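Local coordinates for protein buckwheat glutaredoxin (Polygonaceae, PDB 5GTX) that probably acts as a glutathione-dependent oxidoreductase of the thioredoxin superfamily, binding glutathione to reduce disulfides, at residues A[41-46]-A[65-70]. Numbering follows the deposited sequence.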
loop_
_atom_site.group_PDB
_atom_site.type_symbol
_atom_site.label_atom_id
_atom_site.label_comp_id
_atom_site.label_asym_id
_atom_site.label_seq_id
_atom_site.Cartn_x
_atom_site.Cartn_y
_atom_site.Cartn_z
ATOM N N LYS A 41 -6.652 2.359 6.163
ATOM C CA LYS A 41 -7.340 2.791 7.366
ATOM C C LYS A 41 -8.355 1.720 7.726
ATOM O O LYS A 41 -9.102 1.256 6.861
ATOM C CB LYS A 41 -8.019 4.147 7.159
ATOM C CG LYS A 41 -7.026 5.293 7.034
ATOM C CD LYS A 41 -7.707 6.614 6.733
ATOM C CE LYS A 41 -6.801 7.756 7.151
ATOM N NZ LYS A 41 -7.158 9.034 6.490
ATOM N N THR A 42 -8.372 1.331 8.999
ATOM C CA THR A 42 -9.162 0.208 9.499
ATOM C C THR A 42 -10.632 0.256 9.088
ATOM O O THR A 42 -11.280 -0.788 8.973
ATOM C CB THR A 42 -9.064 0.153 11.026
ATOM O OG1 THR A 42 -9.230 1.474 11.551
ATOM C CG2 THR A 42 -7.712 -0.395 11.469
ATOM N N TYR A 43 -11.178 1.450 8.877
ATOM C CA TYR A 43 -12.599 1.597 8.586
ATOM C C TYR A 43 -12.902 1.838 7.112
ATOM O O TYR A 43 -14.067 1.727 6.712
ATOM C CB TYR A 43 -13.186 2.746 9.411
ATOM C CG TYR A 43 -12.467 4.064 9.221
ATOM C CD1 TYR A 43 -12.741 4.873 8.132
ATOM C CD2 TYR A 43 -11.513 4.498 10.132
ATOM C CE1 TYR A 43 -12.087 6.075 7.951
ATOM C CE2 TYR A 43 -10.853 5.700 9.960
ATOM C CZ TYR A 43 -11.142 6.484 8.867
ATOM O OH TYR A 43 -10.489 7.684 8.694
ATOM N N ALA A 44 -11.902 2.175 6.300
ATOM C CA ALA A 44 -12.152 2.461 4.893
ATOM C C ALA A 44 -12.562 1.186 4.161
ATOM O O ALA A 44 -11.951 0.130 4.346
ATOM C CB ALA A 44 -10.913 3.079 4.247
ATOM N N GLY A 45 -13.587 1.292 3.309
ATOM C CA GLY A 45 -14.151 0.101 2.694
ATOM C C GLY A 45 -13.322 -0.429 1.541
ATOM O O GLY A 45 -13.186 -1.642 1.377
ATOM N N TYR A 46 -12.778 0.470 0.715
ATOM C CA TYR A 46 -11.882 0.048 -0.354
ATOM C C TYR A 46 -10.610 -0.569 0.206
ATOM O O TYR A 46 -10.024 -1.455 -0.422
ATOM C CB TYR A 46 -11.551 1.230 -1.260
ATOM C CG TYR A 46 -12.679 1.606 -2.181
ATOM C CD1 TYR A 46 -13.272 0.659 -3.000
ATOM C CD2 TYR A 46 -13.162 2.902 -2.224
ATOM C CE1 TYR A 46 -14.314 0.997 -3.844
ATOM C CE2 TYR A 46 -14.201 3.248 -3.061
ATOM C CZ TYR A 46 -14.773 2.294 -3.869
ATOM O OH TYR A 46 -15.810 2.645 -4.702
ATOM N N GLU A 65 -2.071 0.856 9.155
ATOM C CA GLU A 65 -3.374 1.457 9.405
ATOM C C GLU A 65 -3.114 2.877 9.891
ATOM O O GLU A 65 -2.814 3.108 11.064
ATOM C CB GLU A 65 -4.179 0.624 10.395
ATOM C CG GLU A 65 -4.326 -0.851 9.991
ATOM C CD GLU A 65 -5.196 -1.072 8.740
ATOM O OE1 GLU A 65 -5.699 -0.096 8.144
ATOM O OE2 GLU A 65 -5.371 -2.243 8.339
ATOM N N LEU A 66 -3.212 3.832 8.965
ATOM C CA LEU A 66 -2.847 5.211 9.264
ATOM C C LEU A 66 -3.645 5.763 10.432
ATOM O O LEU A 66 -3.144 6.599 11.190
ATOM C CB LEU A 66 -3.046 6.078 8.023
ATOM C CG LEU A 66 -2.167 5.685 6.834
ATOM C CD1 LEU A 66 -2.345 6.672 5.697
ATOM C CD2 LEU A 66 -0.714 5.617 7.265
ATOM N N ASP A 67 -4.887 5.312 10.595
ATOM C CA ASP A 67 -5.690 5.762 11.722
ATOM C C ASP A 67 -5.200 5.208 13.055
ATOM O O ASP A 67 -5.596 5.731 14.100
ATOM C CB ASP A 67 -7.155 5.379 11.508
ATOM C CG ASP A 67 -7.340 3.889 11.287
ATOM O OD1 ASP A 67 -6.675 3.327 10.397
ATOM O OD2 ASP A 67 -8.133 3.277 12.029
ATOM N N GLN A 68 -4.341 4.186 13.051
ATOM C CA GLN A 68 -3.815 3.589 14.276
ATOM C C GLN A 68 -2.373 3.996 14.565
ATOM O O GLN A 68 -1.773 3.488 15.521
ATOM C CB GLN A 68 -3.911 2.060 14.219
ATOM C CG GLN A 68 -5.294 1.516 13.888
ATOM C CD GLN A 68 -6.363 2.031 14.828
ATOM O OE1 GLN A 68 -6.379 1.697 16.014
ATOM N NE2 GLN A 68 -7.267 2.848 14.300
ATOM N N GLU A 69 -1.805 4.895 13.770
ATOM C CA GLU A 69 -0.436 5.359 13.932
ATOM C C GLU A 69 -0.446 6.831 14.313
ATOM O O GLU A 69 -1.143 7.635 13.684
ATOM C CB GLU A 69 0.364 5.169 12.635
ATOM C CG GLU A 69 0.362 3.749 12.086
ATOM C CD GLU A 69 1.200 2.794 12.918
ATOM O OE1 GLU A 69 1.983 3.268 13.771
ATOM O OE2 GLU A 69 1.066 1.566 12.730
ATOM N N SER A 70 0.338 7.191 15.333
ATOM C CA SER A 70 0.451 8.599 15.700
ATOM C C SER A 70 0.957 9.433 14.529
ATOM O O SER A 70 0.485 10.557 14.316
ATOM C CB SER A 70 1.369 8.766 16.914
ATOM O OG SER A 70 2.706 9.012 16.518
#
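A polar surface contact joins two loops, with Thr-42 of 41-46 set against Asp-67 and Glu-65 of 65-70. The loops follow the neighbouring parallel strands 36-40 and 62-65. One hydrogen bond links them: Thr-42 N donates to Asp-67 OD1 over 3.0 Å. The N-H meets the oxygen from above the carboxylate plane, 38° out of it. Asp-67 has its CG between its own backbone N and carbonyl carbon (chi1 56°), which brings the carboxylate over to Thr-42 from the short 3-10 turn 66-68. The placing of Asp-67 OD2 and Thr-42 OG1 is doubtful, as they lie too close in the model.

Glu-65 approaches Thr-42 with its chain folded back at the second torsion. Its CG packs on Thr-42 CG2 at 3.7 Å, and OE1 lies 3.2 Å from Lys-41 C. Its bonds go to Ser-40 OG through OE1 and to Lys-51 NZ, a salt bridge, through OE2. In this thioredoxin-like glutaredoxin fold the active-site Cys-X-X-Cys motif usually sits where the first loop passes into the opening turn of helix 45-57. Here Lys-41 to Ala-44 form a type I turn, and Ala-44, probably the engineered position, is the N-cap of that helix. With an alanine at Glu-65, Lys-51 would probably lose its acidic mate, Ser-40 OG its acceptor and the methyl of Thr-42 its contact with CG.

Lys-41 runs extended, its CG 4.2 Å from Leu-66 CB. Its NZ bonds to Gln-76 on helix 72-83. Tyr-43 rests CE2 against Asp-67 CB at 4.0 Å, ring and carboxylate planes 75° apart.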